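Local coordinates for protein bifunctional enzyme IspD/IspF (Campylobacter jejuni, PDB 1W55) that makes CDP-methylerythritol from CTP and methylerythritol 4-phosphate, and also cyclises the 2-phosphorylated product with release of CMP, two steps of non-mevalonate isoprenoid biosynthesis, at residues Tyr45-Ile50 with Asn105-Leu110; Ser79-Leu84 with Gln162-Thr167; Asp247-Ser252 with Ile305-Gln310. All blocks are in the same frame, centred on the assembly; numbering follows the deposited sequence.

Contact 1: Tyr45-Ile50 with Asn105-Leu110; sequences YPFKKI and NLFDRL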
loop_
_atom_site.group_PDB
_atom_site.type_symbol
_atom_site.label_atom_id
_atom_site.label_comp_id
_atom_site.label_asym_id
_atom_site.label_seq_id
_atom_site.Cartn_x
_atom_site.Cartn_y
_atom_site.Cartn_z
ATOM N N TYR A 45 -16.803 -9.940 -24.650
ATOM C CA TYR A 45 -17.255 -10.387 -25.964
ATOM C C TYR A 45 -18.564 -9.713 -26.349
ATOM O O TYR A 45 -19.401 -9.464 -25.485
ATOM C CB TYR A 45 -17.429 -11.908 -25.948
ATOM C CG TYR A 45 -17.712 -12.551 -27.292
ATOM C CD1 TYR A 45 -16.674 -12.932 -28.145
ATOM C CD2 TYR A 45 -19.021 -12.793 -27.702
ATOM C CE1 TYR A 45 -16.944 -13.527 -29.382
ATOM C CE2 TYR A 45 -19.295 -13.381 -28.928
ATOM C CZ TYR A 45 -18.260 -13.744 -29.759
ATOM O OH TYR A 45 -18.559 -14.327 -30.969
ATOM N N PRO A 46 -18.750 -9.409 -27.636
ATOM C CA PRO A 46 -20.018 -8.830 -28.102
ATOM C C PRO A 46 -21.095 -9.900 -28.314
ATOM O O PRO A 46 -21.446 -10.208 -29.461
ATOM C CB PRO A 46 -19.628 -8.153 -29.426
ATOM C CG PRO A 46 -18.474 -8.947 -29.938
ATOM C CD PRO A 46 -17.773 -9.544 -28.734
ATOM N N PHE A 47 -21.617 -10.450 -27.212
ATOM C CA PHE A 47 -22.645 -11.489 -27.278
ATOM C C PHE A 47 -23.876 -10.998 -28.022
ATOM O O PHE A 47 -24.285 -9.846 -27.862
ATOM C CB PHE A 47 -23.047 -11.959 -25.879
ATOM C CG PHE A 47 -21.934 -12.613 -25.115
ATOM C CD1 PHE A 47 -21.243 -11.907 -24.126
ATOM C CD2 PHE A 47 -21.582 -13.938 -25.369
ATOM C CE1 PHE A 47 -20.211 -12.508 -23.403
ATOM C CE2 PHE A 47 -20.558 -14.551 -24.654
ATOM C CZ PHE A 47 -19.869 -13.840 -23.665
ATOM N N LYS A 48 -24.458 -11.892 -28.821
ATOM C CA LYS A 48 -25.665 -11.622 -29.597
ATOM C C LYS A 48 -26.859 -11.332 -28.700
ATOM O O LYS A 48 -27.720 -10.500 -29.014
ATOM C CB LYS A 48 -25.984 -12.818 -30.497
ATOM C CG LYS A 48 -26.795 -12.456 -31.724
ATOM C CD LYS A 48 -27.657 -13.617 -32.174
ATOM C CE LYS A 48 -28.464 -13.269 -33.418
ATOM N NZ LYS A 48 -28.663 -14.492 -34.248
ATOM N N LYS A 49 -26.901 -12.038 -27.579
ATOM C CA LYS A 49 -27.967 -11.912 -26.608
ATOM C C LYS A 49 -27.372 -12.268 -25.251
ATOM O O LYS A 49 -26.450 -13.091 -25.165
ATOM C CB LYS A 49 -29.103 -12.870 -26.971
ATOM C CG LYS A 49 -30.440 -12.531 -26.340
ATOM C CD LYS A 49 -31.475 -13.602 -26.625
ATOM C CE LYS A 49 -32.286 -13.268 -27.872
ATOM N NZ LYS A 49 -33.754 -13.376 -27.635
ATOM N N ILE A 50 -27.875 -11.623 -24.202
ATOM C CA ILE A 50 -27.511 -11.971 -22.832
ATOM C C ILE A 50 -28.769 -12.302 -22.029
ATOM O O ILE A 50 -29.672 -11.475 -21.886
ATOM C CB ILE A 50 -26.666 -10.852 -22.163
ATOM C CG1 ILE A 50 -25.402 -10.596 -22.985
ATOM C CG2 ILE A 50 -26.278 -11.253 -20.748
ATOM C CD1 ILE A 50 -24.751 -9.242 -22.757
ATOM N N ASN A 105 -8.519 -13.851 -19.441
ATOM C CA ASN A 105 -7.569 -14.884 -19.805
ATOM C C ASN A 105 -8.246 -16.240 -20.009
ATOM O O ASN A 105 -8.082 -16.863 -21.061
ATOM C CB ASN A 105 -6.523 -14.976 -18.700
ATOM C CG ASN A 105 -5.297 -15.725 -19.122
ATOM O OD1 ASN A 105 -5.251 -16.952 -19.038
ATOM N ND2 ASN A 105 -4.272 -14.989 -19.550
ATOM N N LEU A 106 -9.000 -16.691 -19.004
ATOM C CA LEU A 106 -9.723 -17.960 -19.103
ATOM C C LEU A 106 -10.704 -17.918 -20.260
ATOM O O LEU A 106 -10.830 -18.892 -20.993
ATOM C CB LEU A 106 -10.448 -18.313 -17.797
ATOM C CG LEU A 106 -11.377 -19.533 -17.803
ATOM C CD1 LEU A 106 -10.605 -20.817 -18.134
ATOM C CD2 LEU A 106 -12.090 -19.670 -16.457
ATOM N N PHE A 107 -11.382 -16.787 -20.424
ATOM C CA PHE A 107 -12.324 -16.610 -21.527
ATOM C C PHE A 107 -11.651 -16.884 -22.874
ATOM O O PHE A 107 -12.191 -17.622 -23.696
ATOM C CB PHE A 107 -12.948 -15.209 -21.502
ATOM C CG PHE A 107 -13.838 -14.915 -22.685
ATOM C CD1 PHE A 107 -15.210 -15.130 -22.612
ATOM C CD2 PHE A 107 -13.303 -14.409 -23.870
ATOM C CE1 PHE A 107 -16.029 -14.859 -23.698
ATOM C CE2 PHE A 107 -14.113 -14.137 -24.962
ATOM C CZ PHE A 107 -15.480 -14.365 -24.876
ATOM N N ASP A 108 -10.468 -16.295 -23.076
ATOM C CA ASP A 108 -9.718 -16.414 -24.331
ATOM C C ASP A 108 -9.315 -17.855 -24.585
ATOM O O ASP A 108 -9.417 -18.350 -25.707
ATOM C CB ASP A 108 -8.465 -15.525 -24.303
ATOM C CG ASP A 108 -8.791 -14.035 -24.373
ATOM O OD1 ASP A 108 -9.837 -13.660 -24.964
ATOM O OD2 ASP A 108 -8.051 -13.163 -23.865
ATOM N N ARG A 109 -8.872 -18.521 -23.527
ATOM C CA ARG A 109 -8.501 -19.925 -23.584
ATOM C C ARG A 109 -9.656 -20.834 -24.033
ATOM O O ARG A 109 -9.434 -21.832 -24.717
ATOM C CB ARG A 109 -8.011 -20.366 -22.223
ATOM C CG ARG A 109 -6.556 -20.097 -21.979
ATOM C CD ARG A 109 -5.942 -21.130 -21.057
ATOM N NE ARG A 109 -6.632 -21.213 -19.765
ATOM C CZ ARG A 109 -6.428 -20.362 -18.769
ATOM N NH1 ARG A 109 -5.569 -19.364 -18.921
ATOM N NH2 ARG A 109 -7.075 -20.501 -17.619
ATOM N N LEU A 110 -10.879 -20.493 -23.638
ATOM C CA LEU A 110 -12.051 -21.251 -24.062
ATOM C C LEU A 110 -12.398 -20.917 -25.513
ATOM O O LEU A 110 -12.721 -21.799 -26.309
ATOM C CB LEU A 110 -13.252 -20.937 -23.163
ATOM C CG LEU A 110 -13.228 -21.370 -21.696
ATOM C CD1 LEU A 110 -14.210 -20.518 -20.925
ATOM C CD2 LEU A 110 -13.582 -22.839 -21.566
#
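F47 N gives a weak hydrogen bond to Y45 O, 3.0 Å away, and closes an inverse gamma turn centred on P46. That tight bend sets the aromatic side chains of Y45 and F47 against one phenyl ring, F107 on helix 104-111. F107 reaches across with its far end: its CZ sits 3.3 Å from Y45 CB, a snug fit of ring against methylene. Y45 holds its CG anti to the backbone N (chi1 -172°), which swings the phenol off past the end of F107; the two side chains cross at about a right angle, while their ring planes are inclined by 45°. Y45 CD1 lies at the edge of the F107 ring, in its plane. F47 adds a second touch: its CZ lies 4.0 Å from F107 CE1, the two side chains running past each other in opposite directions. In the cytidylyltransferase part of the chain, this ties the loop between helix 33-42 and strand 50-54 to helix 104-111. The turn is packed internally too: P46 CD rests 3.3 Å above the plane of the Y45 ring, displaced toward its rim, while Y45 CD2 lies over one face of the F47 ring. F44 meets the F107 ring as well, and M4 of strand 4-9 lies against both Y45 and F47.

Contact 2: Ser79-Leu84 with Gln162-Thr167; sequences SLKKAL and QNLEFT. With C (cytidine-5'-monophosphate), chain D.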
loop_
_atom_site.group_PDB
_atom_site.type_symbol
_atom_site.label_atom_id
_atom_site.label_comp_id
_atom_site.label_asym_id
_atom_site.label_seq_id
_atom_site.Cartn_x
_atom_site.Cartn_y
_atom_site.Cartn_z
ATOM N N SER A 79 -33.585 -24.275 -15.384
ATOM C CA SER A 79 -33.400 -22.850 -15.680
ATOM C C SER A 79 -32.679 -22.678 -17.007
ATOM O O SER A 79 -33.079 -21.868 -17.842
ATOM C CB SER A 79 -32.629 -22.144 -14.565
ATOM O OG SER A 79 -33.292 -22.298 -13.320
ATOM N N LEU A 80 -31.630 -23.472 -17.201
ATOM C CA LEU A 80 -30.832 -23.451 -18.423
ATOM C C LEU A 80 -31.670 -23.784 -19.663
ATOM O O LEU A 80 -31.615 -23.075 -20.671
ATOM C CB LEU A 80 -29.639 -24.421 -18.300
ATOM C CG LEU A 80 -28.679 -24.460 -19.503
ATOM C CD1 LEU A 80 -28.275 -23.047 -19.988
ATOM C CD2 LEU A 80 -27.443 -25.287 -19.176
ATOM N N LYS A 81 -32.442 -24.865 -19.571
ATOM C CA LYS A 81 -33.286 -25.319 -20.673
ATOM C C LYS A 81 -34.274 -24.238 -21.098
ATOM O O LYS A 81 -34.465 -23.993 -22.298
ATOM C CB LYS A 81 -34.015 -26.617 -20.288
ATOM C CG LYS A 81 -35.131 -27.040 -21.243
ATOM C CD LYS A 81 -35.760 -28.365 -20.815
ATOM C CE LYS A 81 -36.500 -29.026 -21.980
ATOM N NZ LYS A 81 -36.743 -30.470 -21.699
ATOM N N LYS A 82 -34.896 -23.585 -20.120
ATOM C CA LYS A 82 -35.835 -22.502 -20.412
ATOM C C LYS A 82 -35.136 -21.323 -21.080
ATOM O O LYS A 82 -35.646 -20.767 -22.049
ATOM C CB LYS A 82 -36.558 -22.040 -19.147
ATOM C CG LYS A 82 -37.474 -23.093 -18.523
ATOM C CD LYS A 82 -37.927 -22.668 -17.129
ATOM C CE LYS A 82 -38.923 -21.503 -17.198
ATOM N NZ LYS A 82 -39.417 -21.107 -15.850
ATOM N N ALA A 83 -33.960 -20.956 -20.579
ATOM C CA ALA A 83 -33.217 -19.826 -21.146
ATOM C C ALA A 83 -32.716 -20.112 -22.561
ATOM O O ALA A 83 -32.620 -19.196 -23.382
ATOM C CB ALA A 83 -32.061 -19.430 -20.237
ATOM N N LEU A 84 -32.385 -21.372 -22.839
ATOM C CA LEU A 84 -31.936 -21.766 -24.184
ATOM C C LEU A 84 -32.972 -21.522 -25.290
ATOM O O LEU A 84 -32.598 -21.259 -26.431
ATOM C CB LEU A 84 -31.466 -23.225 -24.215
ATOM C CG LEU A 84 -30.094 -23.525 -23.604
ATOM C CD1 LEU A 84 -29.964 -25.002 -23.291
ATOM C CD2 LEU A 84 -28.962 -23.067 -24.518
ATOM N N GLN A 162 -34.763 -34.484 -21.804
ATOM C CA GLN A 162 -35.463 -35.261 -20.781
ATOM C C GLN A 162 -34.848 -35.197 -19.389
ATOM O O GLN A 162 -35.572 -35.142 -18.391
ATOM C CB GLN A 162 -35.562 -36.728 -21.204
ATOM C CG GLN A 162 -36.559 -36.974 -22.323
ATOM C CD GLN A 162 -36.604 -38.418 -22.751
ATOM O OE1 GLN A 162 -36.248 -39.313 -21.974
ATOM N NE2 GLN A 162 -37.052 -38.658 -23.981
ATOM N N ASN A 163 -33.518 -35.246 -19.321
ATOM C CA ASN A 163 -32.819 -35.287 -18.045
ATOM C C ASN A 163 -32.435 -33.889 -17.553
ATOM O O ASN A 163 -31.607 -33.209 -18.152
ATOM C CB ASN A 163 -31.593 -36.193 -18.151
ATOM C CG ASN A 163 -30.897 -36.417 -16.815
ATOM O OD1 ASN A 163 -31.198 -35.766 -15.803
ATOM N ND2 ASN A 163 -29.950 -37.347 -16.807
ATOM N N LEU A 164 -33.042 -33.474 -16.448
ATOM C CA LEU A 164 -32.797 -32.151 -15.890
ATOM C C LEU A 164 -31.974 -32.188 -14.595
ATOM O O LEU A 164 -32.043 -31.254 -13.782
ATOM C CB LEU A 164 -34.123 -31.401 -15.695
ATOM C CG LEU A 164 -34.954 -31.214 -16.972
ATOM C CD1 LEU A 164 -36.320 -30.613 -16.668
ATOM C CD2 LEU A 164 -34.203 -30.366 -18.006
ATOM N N GLU A 165 -31.183 -33.250 -14.429
ATOM C CA GLU A 165 -30.394 -33.466 -13.203
ATOM C C GLU A 165 -28.922 -33.051 -13.322
ATOM O O GLU A 165 -28.219 -32.951 -12.303
ATOM C CB GLU A 165 -30.442 -34.942 -12.767
ATOM C CG GLU A 165 -31.811 -35.440 -12.328
ATOM C CD GLU A 165 -32.147 -35.031 -10.906
ATOM O OE1 GLU A 165 -31.834 -35.810 -9.973
ATOM O OE2 GLU A 165 -32.720 -33.928 -10.722
ATOM N N PHE A 166 -28.460 -32.846 -14.559
ATOM C CA PHE A 166 -27.068 -32.483 -14.838
ATOM C C PHE A 166 -26.665 -31.221 -14.068
ATOM O O PHE A 166 -27.411 -30.236 -14.050
ATOM C CB PHE A 166 -26.878 -32.245 -16.338
ATOM C CG PHE A 166 -27.147 -33.451 -17.195
ATOM C CD1 PHE A 166 -28.158 -33.420 -18.163
ATOM C CD2 PHE A 166 -26.388 -34.612 -17.053
ATOM C CE1 PHE A 166 -28.406 -34.520 -18.979
ATOM C CE2 PHE A 166 -26.632 -35.731 -17.868
ATOM C CZ PHE A 166 -27.644 -35.678 -18.830
ATOM N N THR A 167 -25.510 -31.271 -13.408
ATOM C CA THR A 167 -25.030 -30.142 -12.608
ATOM C C THR A 167 -24.144 -29.206 -13.433
ATOM O O THR A 167 -23.773 -28.125 -12.969
ATOM C CB THR A 167 -24.250 -30.618 -11.369
ATOM O OG1 THR A 167 -23.111 -31.373 -11.798
ATOM C CG2 THR A 167 -25.078 -31.606 -10.519
HETATM O OP3 C D . -24.095 -24.777 -7.607
HETATM P P C D . -25.540 -24.942 -8.014
HETATM O OP1 C D . -26.492 -24.801 -6.854
HETATM O OP2 C D . -25.805 -26.106 -8.942
HETATM O "O5'" C D . -25.873 -23.612 -8.861
HETATM C "C5'" C D . -25.168 -23.276 -10.047
HETATM C "C4'" C D . -25.787 -22.034 -10.689
HETATM O "O4'" C D . -27.076 -22.319 -11.247
HETATM C "C3'" C D . -25.980 -20.899 -9.702
HETATM O "O3'" C D . -25.491 -19.724 -10.323
HETATM C "C2'" C D . -27.476 -20.801 -9.494
HETATM O "O2'" C D . -27.918 -19.471 -9.247
HETATM C "C1'" C D . -28.024 -21.349 -10.802
HETATM N N1 C D . -29.323 -21.986 -10.595
HETATM C C2 C D . -30.399 -21.592 -11.409
HETATM O O2 C D . -30.235 -20.713 -12.297
HETATM N N3 C D . -31.599 -22.177 -11.218
HETATM C C4 C D . -31.783 -23.116 -10.251
HETATM N N4 C D . -33.007 -23.681 -10.075
HETATM C C5 C D . -30.728 -23.512 -9.437
HETATM C C6 C D . -29.486 -22.921 -9.634
#
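The cytidine pocket of the cytidylyltransferase is served by helix 76-84, and two residues on from its ligand-binding S79 the side chain of K81 lies against L164 of the loop 162-167. The touch is aliphatic. K81 CD meets L164 CD2 at 3.8 Å, the lysine chain and the leucine branch crossing at about a right angle. K81 starts with CG anti to the backbone N (chi1 168°) and stays extended, carrying its ammonium group beyond the leucine to a hydrogen bond with L160 O; the backbone N of Q162 is near K81 NZ but more distant, at 4.5 Å. The loop keeps its shape through an Asx turn: E165 N donates to N163 OD1 over 2.9 Å at an N-H...O angle of 151°, approaching from a direction tilted 30° out of the carbonyl plane. N163 CG also lies 3.7 Å above one face of the F166 ring, toward its rim. L164 O is hydrogen-bonded to T75 OG1, linking the loop to another residue of the nucleotide pocket. At the pocket itself S79 points its hydroxyl at the base: S79 OG donates to N3 of the bound CMP at 2.7 Å, so the serine reads an acceptor of the cytosine ring. G73 N bonds to the same OG, which fixes where the hydroxyl sits, and the site is shared between chains, since R139 of the second subunit also hydrogen-bonds the CMP and T167 OG1 is bonded to T129 OG1 of that subunit.

Contact 3: Asp247-Ser252 with Ile305-Gln310; sequences DVLAHS and ICVMAQ. With C (cytidine-5'-monophosphate), chain C.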
loop_
_atom_site.group_PDB
_atom_site.type_symbol
_atom_site.label_atom_id
_atom_site.label_comp_id
_atom_site.label_asym_id
_atom_site.label_seq_id
_atom_site.Cartn_x
_atom_site.Cartn_y
_atom_site.Cartn_z
ATOM N N ASP A 247 -50.904 -1.052 16.379
ATOM C CA ASP A 247 -49.587 -0.452 16.607
ATOM C C ASP A 247 -49.172 0.471 15.449
ATOM O O ASP A 247 -48.472 0.030 14.538
ATOM C CB ASP A 247 -48.582 -1.595 16.795
ATOM C CG ASP A 247 -47.306 -1.175 17.502
ATOM O OD1 ASP A 247 -46.810 -0.028 17.320
ATOM O OD2 ASP A 247 -46.693 -1.979 18.235
ATOM N N VAL A 248 -49.614 1.737 15.476
ATOM C CA VAL A 248 -49.269 2.704 14.417
ATOM C C VAL A 248 -47.777 2.893 14.316
ATOM O O VAL A 248 -47.257 3.125 13.232
ATOM C CB VAL A 248 -49.695 4.175 14.661
ATOM C CG1 VAL A 248 -50.506 4.743 13.487
ATOM C CG2 VAL A 248 -50.227 4.468 16.045
ATOM N N LEU A 249 -47.100 2.868 15.457
ATOM C CA LEU A 249 -45.651 3.005 15.463
ATOM C C LEU A 249 -44.996 1.903 14.612
ATOM O O LEU A 249 -44.252 2.194 13.675
ATOM C CB LEU A 249 -45.097 3.047 16.896
ATOM C CG LEU A 249 -43.607 3.401 16.989
ATOM C CD1 LEU A 249 -43.255 3.987 18.365
ATOM C CD2 LEU A 249 -42.719 2.197 16.664
ATOM N N ALA A 250 -45.279 0.645 14.939
ATOM C CA ALA A 250 -44.693 -0.479 14.216
ATOM C C ALA A 250 -45.004 -0.371 12.720
ATOM O O ALA A 250 -44.161 -0.670 11.882
ATOM C CB ALA A 250 -45.202 -1.814 14.789
ATOM N N HIS A 251 -46.209 0.085 12.397
ATOM C CA HIS A 251 -46.646 0.195 11.015
ATOM C C HIS A 251 -45.892 1.294 10.275
ATOM O O HIS A 251 -45.490 1.097 9.126
ATOM C CB HIS A 251 -48.165 0.411 10.953
ATOM C CG HIS A 251 -48.941 -0.718 11.557
ATOM N ND1 HIS A 251 -50.219 -0.568 12.050
ATOM C CD2 HIS A 251 -48.602 -2.011 11.773
ATOM C CE1 HIS A 251 -50.638 -1.722 12.538
ATOM N NE2 HIS A 251 -49.678 -2.615 12.375
ATOM N N SER A 252 -45.678 2.427 10.947
ATOM C CA SER A 252 -44.931 3.532 10.353
ATOM C C SER A 252 -43.488 3.110 10.126
ATOM O O SER A 252 -42.912 3.375 9.073
ATOM C CB SER A 252 -44.985 4.769 11.254
ATOM O OG SER A 252 -44.136 5.791 10.761
ATOM N N ILE A 305 -37.788 8.244 15.437
ATOM C CA ILE A 305 -39.248 8.217 15.400
ATOM C C ILE A 305 -39.813 9.439 16.082
ATOM O O ILE A 305 -39.270 9.910 17.081
ATOM C CB ILE A 305 -39.781 6.904 16.052
ATOM C CG1 ILE A 305 -39.446 5.701 15.142
ATOM C CG2 ILE A 305 -41.305 6.963 16.283
ATOM C CD1 ILE A 305 -39.659 4.336 15.786
ATOM N N CYS A 306 -40.887 9.973 15.514
ATOM C CA CYS A 306 -41.667 10.989 16.173
ATOM C C CYS A 306 -43.130 10.572 16.253
ATOM O O CYS A 306 -43.791 10.375 15.231
ATOM C CB CYS A 306 -41.536 12.348 15.484
ATOM S SG CYS A 306 -42.346 13.620 16.497
ATOM N N VAL A 307 -43.611 10.402 17.482
ATOM C CA VAL A 307 -45.001 10.066 17.725
ATOM C C VAL A 307 -45.716 11.385 17.949
ATOM O O VAL A 307 -45.291 12.202 18.770
ATOM C CB VAL A 307 -45.187 9.172 18.981
ATOM C CG1 VAL A 307 -46.675 8.880 19.217
ATOM C CG2 VAL A 307 -44.385 7.863 18.877
ATOM N N MET A 308 -46.793 11.599 17.206
ATOM C CA MET A 308 -47.611 12.783 17.391
ATOM C C MET A 308 -48.909 12.358 18.065
ATOM O O MET A 308 -49.750 11.667 17.478
ATOM C CB MET A 308 -47.833 13.490 16.058
ATOM C CG MET A 308 -46.503 13.824 15.342
ATOM S SD MET A 308 -46.534 13.728 13.518
ATOM C CE MET A 308 -47.973 14.465 13.176
ATOM N N ALA A 309 -49.034 12.738 19.329
ATOM C CA ALA A 309 -50.178 12.340 20.137
ATOM C C ALA A 309 -50.416 13.330 21.270
ATOM O O ALA A 309 -49.492 13.669 22.025
ATOM C CB ALA A 309 -49.975 10.938 20.695
ATOM N N GLN A 310 -51.655 13.787 21.384
ATOM C CA GLN A 310 -52.057 14.620 22.513
ATOM C C GLN A 310 -51.976 13.835 23.832
ATOM O O GLN A 310 -51.488 14.361 24.843
ATOM C CB GLN A 310 -53.453 15.201 22.279
ATOM C CG GLN A 310 -53.752 16.443 23.099
ATOM C CD GLN A 310 -52.820 17.608 22.801
ATOM O OE1 GLN A 310 -52.609 17.967 21.646
ATOM N NE2 GLN A 310 -52.278 18.213 23.851
HETATM O OP3 C C . -43.969 19.678 22.856
HETATM P P C C . -45.099 19.272 23.753
HETATM O OP1 C C . -46.267 18.694 23.020
HETATM O OP2 C C . -45.479 20.372 24.702
HETATM O "O5'" C C . -44.516 18.072 24.640
HETATM C "C5'" C C . -43.456 18.273 25.564
HETATM C "C4'" C C . -42.724 16.954 25.811
HETATM O "O4'" C C . -43.603 15.939 26.321
HETATM C "C3'" C C . -42.101 16.326 24.565
HETATM O "O3'" C C . -40.806 16.850 24.283
HETATM C "C2'" C C . -42.040 14.851 24.924
HETATM O "O2'" C C . -40.908 14.615 25.757
HETATM C "C1'" C C . -43.226 14.638 25.838
HETATM N N1 C C . -44.411 13.957 25.259
HETATM C C2 C C . -44.643 12.589 25.515
HETATM O O2 C C . -43.819 11.937 26.192
HETATM N N3 C C . -45.748 11.965 25.029
HETATM C C4 C C . -46.649 12.647 24.282
HETATM N N4 C C . -47.758 12.029 23.790
HETATM C C5 C C . -46.431 13.991 24.007
HETATM C C6 C C . -45.305 14.636 24.518
#
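L249 carries this contact, with I305 and V307 as its two partners: a leucine in the first turn of helix 248-260 sets its branched end on aliphatic side chains two residues apart on strand 298-308. Its CG is anti to the backbone N (chi1 -171°), which lays both methyls on the strand's side chains. They divide the work. L249 CD2 meets I305 CD1 at 3.8 Å, while L249 CD1 lies 4.1 Å from V307 CG2 and also touches I305 CG2. The leucine crosses each partner at about a right angle, and the whole patch is buried and apolar. The start of the helix is pinned by D247 at the N-cap. A250 N donates to D247 OD1 at 2.9 Å, nearly straight at 169°, reaching that oxygen from above the carboxylate plane; the backbone N atoms of A230 and G231 bond to the same carboxylate. H251, two residues past L249, is probably a divalent-metal ligand, as in related enzymes. Further along the other segment, A309 O accepts a hydrogen bond from N4 of a bound CMP, 3.0 Å long, so a backbone carbonyl recognises the amino group of cytosine; D265 of the third subunit binds that nucleotide too. C306 packs on N214 and M308 on F216, both of the third subunit. Within the chain, L249 also touches M321 and I325 of helix 318-329, I305 packs on the same I325, and V307 on M355 of strand 354-365; strand 298-308 runs between 354-365, antiparallel to it, and 336-341, parallel.

In the fold
Contacts 1 and 2 belong to the N-terminal cytidylyltransferase and alternate along the chain, 45-50, 79-84, 105-110, then 162-167. Their centres are about 21 Å apart and they do not touch, though segments of both lie against strand 4-9 of the same mixed sheet, Y45 and F47 on M4, and L80 on I7 and L9. Contact 3 comes later, in the C-terminal cyclodiphosphate synthase with its own mixed sheet, its centre about 54 Å from contact 1's and about 50 Å from contact 2's. The two activities thus sit in separate folds of one chain. Contacts 2 and 3 each adjoin a CMP site completed by another subunit of the six-chain assembly; contact 1 is away from such sites.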